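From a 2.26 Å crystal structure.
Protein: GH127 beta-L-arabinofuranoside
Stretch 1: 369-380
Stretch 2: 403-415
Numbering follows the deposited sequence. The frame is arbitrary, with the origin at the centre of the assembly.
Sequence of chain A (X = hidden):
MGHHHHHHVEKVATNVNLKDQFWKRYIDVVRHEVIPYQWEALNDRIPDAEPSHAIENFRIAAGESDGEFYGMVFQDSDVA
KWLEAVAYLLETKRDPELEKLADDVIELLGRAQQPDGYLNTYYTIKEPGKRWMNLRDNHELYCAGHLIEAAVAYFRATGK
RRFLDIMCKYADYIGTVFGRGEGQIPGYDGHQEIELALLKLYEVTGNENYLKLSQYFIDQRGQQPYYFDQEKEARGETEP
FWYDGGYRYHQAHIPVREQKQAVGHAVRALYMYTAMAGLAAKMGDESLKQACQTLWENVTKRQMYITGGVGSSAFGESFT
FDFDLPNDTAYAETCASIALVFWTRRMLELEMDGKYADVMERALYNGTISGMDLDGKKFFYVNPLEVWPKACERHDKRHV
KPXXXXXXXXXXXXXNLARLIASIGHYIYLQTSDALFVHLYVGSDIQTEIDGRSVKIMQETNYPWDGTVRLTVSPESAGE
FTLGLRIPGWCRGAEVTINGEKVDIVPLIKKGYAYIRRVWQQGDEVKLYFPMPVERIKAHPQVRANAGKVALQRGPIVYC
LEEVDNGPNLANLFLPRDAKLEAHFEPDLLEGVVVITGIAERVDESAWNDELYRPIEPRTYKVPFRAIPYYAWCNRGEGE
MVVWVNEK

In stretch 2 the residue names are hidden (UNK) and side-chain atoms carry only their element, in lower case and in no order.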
# COMPACT_ATOMS: atom_id res chain seq x y z
N ILE A 369 13.87 -5.47 19.72
CA ILE A 369 13.18 -5.31 20.94
C ILE A 369 11.87 -4.48 20.77
O ILE A 369 11.01 -4.53 21.64
CB ILE A 369 14.09 -4.71 22.04
CG1 ILE A 369 14.86 -3.55 21.55
CG2 ILE A 369 15.09 -5.75 22.55
CD1 ILE A 369 15.52 -2.75 22.67
N SER A 370 11.75 -3.74 19.68
CA SER A 370 10.47 -3.09 19.35
C SER A 370 9.36 -4.10 19.22
O SER A 370 8.20 -3.76 19.41
CB SER A 370 10.58 -2.31 18.05
OG SER A 370 10.82 -3.16 16.93
N GLY A 371 9.73 -5.35 18.96
CA GLY A 371 8.81 -6.44 18.85
C GLY A 371 8.11 -6.94 20.12
O GLY A 371 7.30 -7.88 20.05
N MSE A 372 8.44 -6.36 21.26
CA MSE A 372 7.80 -6.74 22.50
C MSE A 372 7.47 -5.53 23.31
O MSE A 372 8.13 -4.50 23.23
CB MSE A 372 8.60 -7.77 23.35
CG MSE A 372 9.97 -7.26 23.79
SE MSE A 372 10.81 -8.45 25.16
CE MSE A 372 9.66 -10.02 24.95
N ASP A 373 6.41 -5.69 24.11
CA ASP A 373 6.09 -4.73 25.18
C ASP A 373 7.19 -4.82 26.21
O ASP A 373 7.82 -5.91 26.37
CB ASP A 373 4.74 -5.08 25.90
CG ASP A 373 3.45 -4.55 25.18
OD1 ASP A 373 3.50 -3.73 24.23
OD2 ASP A 373 2.34 -4.96 25.63
N LEU A 374 7.38 -3.74 26.94
CA LEU A 374 8.46 -3.67 27.88
C LEU A 374 8.39 -4.80 28.91
O LEU A 374 9.43 -5.23 29.37
CB LEU A 374 8.46 -2.34 28.56
CG LEU A 374 8.82 -1.17 27.65
CD1 LEU A 374 8.42 0.12 28.33
CD2 LEU A 374 10.32 -1.14 27.29
N ASP A 375 7.18 -5.27 29.26
CA ASP A 375 6.98 -6.34 30.26
C ASP A 375 6.91 -7.73 29.66
O ASP A 375 6.58 -8.70 30.35
CB ASP A 375 5.71 -6.08 31.14
CG ASP A 375 4.39 -6.13 30.35
OD1 ASP A 375 4.36 -6.53 29.17
OD2 ASP A 375 3.33 -5.75 30.92
N GLY A 376 7.13 -7.81 28.35
CA GLY A 376 7.17 -9.09 27.68
C GLY A 376 5.88 -9.86 27.50
O GLY A 376 5.90 -11.04 27.09
N LYS A 377 4.73 -9.23 27.73
CA LYS A 377 3.47 -9.97 27.63
C LYS A 377 2.84 -10.00 26.26
O LYS A 377 2.05 -10.90 25.99
CB LYS A 377 2.45 -9.42 28.63
CG LYS A 377 2.74 -9.83 30.03
CD LYS A 377 1.83 -9.12 31.00
CE LYS A 377 2.22 -9.57 32.41
NZ LYS A 377 1.65 -8.66 33.43
N LYS A 378 3.15 -8.99 25.44
CA LYS A 378 2.63 -8.91 24.10
C LYS A 378 3.72 -8.57 23.07
O LYS A 378 4.75 -7.99 23.41
CB LYS A 378 1.49 -7.88 24.06
CG LYS A 378 0.38 -8.29 25.01
CD LYS A 378 -0.95 -7.61 24.79
CE LYS A 378 -1.00 -6.26 25.49
NZ LYS A 378 -2.40 -5.93 25.86
N PHE A 379 3.44 -8.91 21.81
CA PHE A 379 4.40 -8.84 20.73
C PHE A 379 3.83 -8.24 19.43
O PHE A 379 2.61 -8.29 19.18
CB PHE A 379 4.92 -10.22 20.44
CG PHE A 379 5.50 -10.91 21.63
CD1 PHE A 379 4.65 -11.66 22.51
CD2 PHE A 379 6.82 -10.78 21.96
CE1 PHE A 379 5.16 -12.29 23.65
CE2 PHE A 379 7.33 -11.44 23.09
CZ PHE A 379 6.51 -12.19 23.92
N PHE A 380 4.74 -7.68 18.63
CA PHE A 380 4.50 -7.39 17.24
C PHE A 380 5.17 -8.44 16.35
O PHE A 380 6.29 -8.91 16.62
CB PHE A 380 5.14 -6.06 16.84
CG PHE A 380 4.36 -4.86 17.17
CD1 PHE A 380 3.01 -4.82 17.01
CD2 PHE A 380 4.99 -3.77 17.67
CE1 PHE A 380 2.31 -3.68 17.35
CE2 PHE A 380 4.30 -2.61 18.00
CZ PHE A 380 2.95 -2.57 17.83
N UNK A 403 -1.50 -2.18 17.96
CA UNK A 403 -1.02 -2.54 19.27
C UNK A 403 -0.49 -3.97 19.30
O UNK A 403 -0.82 -4.77 18.42
c UNK A 403 -2.14 -2.43 20.35
c UNK A 403 -2.62 -1.00 20.38
c UNK A 403 -3.31 -3.40 20.10
N UNK A 404 0.34 -4.27 20.29
CA UNK A 404 0.98 -5.57 20.36
C UNK A 404 -0.05 -6.54 20.87
O UNK A 404 -1.04 -6.13 21.42
n UNK A 404 5.10 -2.22 22.42
c UNK A 404 3.35 -4.58 20.79
n UNK A 404 6.78 -1.92 20.93
c UNK A 404 5.89 -2.71 21.49
c UNK A 404 4.70 -4.85 21.51
n UNK A 404 5.74 -3.94 21.06
c UNK A 404 2.22 -5.51 21.28
N UNK A 405 0.16 -7.83 20.65
CA UNK A 405 -0.79 -8.82 21.08
C UNK A 405 -0.10 -10.15 21.36
O UNK A 405 1.12 -10.27 21.22
c UNK A 405 -1.83 -9.01 19.98
c UNK A 405 -2.22 -9.47 17.50
n UNK A 405 -2.29 -10.63 16.86
c UNK A 405 -1.22 -9.40 18.65
o UNK A 405 -2.90 -8.48 17.16
N UNK A 406 -0.87 -11.16 21.75
CA UNK A 406 -0.36 -12.54 21.66
C UNK A 406 -0.65 -13.14 20.28
O UNK A 406 -1.61 -12.74 19.59
c UNK A 406 -0.33 -13.10 24.09
c UNK A 406 -1.12 -12.02 24.82
c UNK A 406 -0.92 -13.42 22.75
c UNK A 406 -1.91 -12.61 26.00
n UNK A 406 -3.03 -11.77 26.51
N UNK A 407 0.19 -14.10 19.90
CA UNK A 407 0.10 -14.79 18.60
C UNK A 407 -0.02 -16.31 18.78
O UNK A 407 0.24 -16.87 19.87
n UNK A 407 1.92 -10.79 17.82
c UNK A 407 0.92 -9.83 15.73
c UNK A 407 1.26 -10.86 16.63
c UNK A 407 2.04 -12.06 18.34
c UNK A 407 -0.11 -11.55 14.32
c UNK A 407 1.45 -12.97 17.50
c UNK A 407 0.24 -10.19 14.59
c UNK A 407 0.24 -12.57 15.22
c UNK A 407 1.31 -14.45 17.72
c UNK A 407 0.93 -12.22 16.40
N UNK A 408 -0.41 -16.95 17.69
CA UNK A 408 -0.76 -18.37 17.66
C UNK A 408 -0.53 -18.83 16.23
O UNK A 408 -0.82 -18.10 15.28
c UNK A 408 -2.21 -18.67 18.12
c UNK A 408 -3.75 -15.87 21.03
c UNK A 408 -3.02 -16.98 21.45
c UNK A 408 -3.49 -16.57 18.72
c UNK A 408 -2.75 -17.68 19.13
c UNK A 408 -3.99 -15.67 19.67
c UNK A 408 -2.52 -17.88 20.51
N UNK A 409 0.01 -20.03 16.08
CA UNK A 409 0.22 -20.64 14.76
C UNK A 409 1.61 -20.25 14.21
O UNK A 409 2.51 -21.10 14.10
c UNK A 409 -0.91 -20.27 13.77
o UNK A 409 -1.23 -21.37 12.96
N UNK A 410 1.76 -18.97 13.88
CA UNK A 410 3.07 -18.37 13.71
C UNK A 410 3.28 -17.42 14.90
O UNK A 410 3.29 -16.18 14.78
s UNK A 410 4.82 -18.07 11.60
c UNK A 410 3.21 -17.68 12.36
N UNK A 411 3.42 -18.06 16.06
CA UNK A 411 3.84 -17.41 17.30
C UNK A 411 5.34 -17.58 17.43
O UNK A 411 5.83 -18.26 18.33
c UNK A 411 3.12 -18.00 18.51
N UNK A 412 6.07 -16.96 16.51
CA UNK A 412 7.52 -16.98 16.51
C UNK A 412 8.10 -15.73 17.16
O UNK A 412 9.14 -15.78 17.80
s UNK A 412 7.53 -15.86 13.92
c UNK A 412 8.05 -17.15 15.08
N UNK A 413 7.44 -14.60 17.01
CA UNK A 413 7.90 -13.37 17.64
C UNK A 413 8.43 -13.65 19.06
O UNK A 413 9.52 -13.17 19.40
s UNK A 413 5.37 -12.86 16.68
c UNK A 413 6.78 -12.35 17.67
N UNK A 414 7.68 -14.43 19.89
CA UNK A 414 8.14 -14.69 21.27
C UNK A 414 9.36 -15.65 21.47
O UNK A 414 10.40 -15.18 21.94
c UNK A 414 5.74 -15.00 21.05
c UNK A 414 6.32 -14.98 19.68
c UNK A 414 6.87 -15.19 22.00
N UNK A 415 9.25 -16.98 21.14
CA UNK A 415 10.42 -17.85 21.43
C UNK A 415 11.64 -17.45 20.59
O UNK A 415 12.80 -17.78 20.97
c UNK A 415 8.23 -17.72 20.35
c UNK A 415 8.86 -19.07 20.06
c UNK A 415 9.93 -19.27 21.07
O HOH W 1 1.23 -2.71 22.89

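At position 403 there are three carbons, one bearing the other two, a fork at the beta carbon. The side chain points away from stretch 1, and it is the backbone that makes the contact, C lying 3.4 Å from Phe 380 CE1. The fork identifies Val 403.

Position 404 has three carbons, a nitrogen, and a carbon carrying two more nitrogens, which reach Ser 370 O and Asp 373 OD1: a guanidinium, hence Arg 404. Its planar array of donors suits a site with two acceptors at its edge. Arg 404 NH2 and NE both donate to Ser 370 O, at 2.8 and 3.0 Å, while Arg 404 NH1 forms a salt bridge with Asp 373 OD1 at 2.8 Å. The aliphatic stem also serves: CG sits 3.4 Å from the centroid of the Phe 380 ring, almost on its normal, in a CH-pi contact.

At 405, three carbons end in one oxygen and one nitrogen. The side chain points away, leaving the backbone to pair with Phe 379; an amide of this length is Gln 405. Phe 379 N donates to Gln 405 O at 2.8 Å and Gln 405 N to Phe 379 O at 2.9 Å, a single antiparallel bridge.

Position 406 is four carbons in a row ending in nitrogen, the chain touching Lys 377 and Lys 378: Lys 406. Its methylenes suit a partly exposed border; Lys 406 CD lies 3.6 Å from Lys 377 O and 4.0 Å from Lys 378 CG.

Position 407 shows one carbon, then fused rings of eight carbons and one nitrogen, the nitrogen reaching Phe 379 O. This indole is Trp 407. Its NE1 donates to Phe 379 O at 2.9 Å, while its CD1 packs 4.0 Å from Phe 379 CB, so one ring provides both polar and apolar contact.

The next five positions are poorly ordered and do not touch stretch 1. At 408, one carbon leads to a ring of six carbons: Phe 408. At 409, a carbon bears an oxygen: Ser 409. At 410, a carbon bears a sulfur: Cys 410. At 411, there is a lone carbon: Ala 411. At 412, carbon and sulfur recur: Cys 412.

At 413, there is a carbon and then a sulfur, with the CA-to-CB bond directed toward stretch 1. CB lies 3.6 Å from Phe 380 O and 4.0 Å from Phe 379 CB: Cys 413, whose small side chain adds apolar packing beside Phe 379.

At 414, three carbons close onto the backbone nitrogen, and CB rests over the Phe 379 ring, 3.8 Å from its centroid: Pro 414. Position 415 has the same closed ring but makes no contact: Pro 415.

The contact thus joins a backbone bridge to a buried arginine. Phe 379 O accepts from both Gln 405 N and Trp 407 NE1. The Phe 380 ring covers one face of the guanidinium and the Met 372 backbone the other, while Pro 414 packs on the Phe 379 ring.

Stretch 2 403-415: VRQKWFSCACCPP
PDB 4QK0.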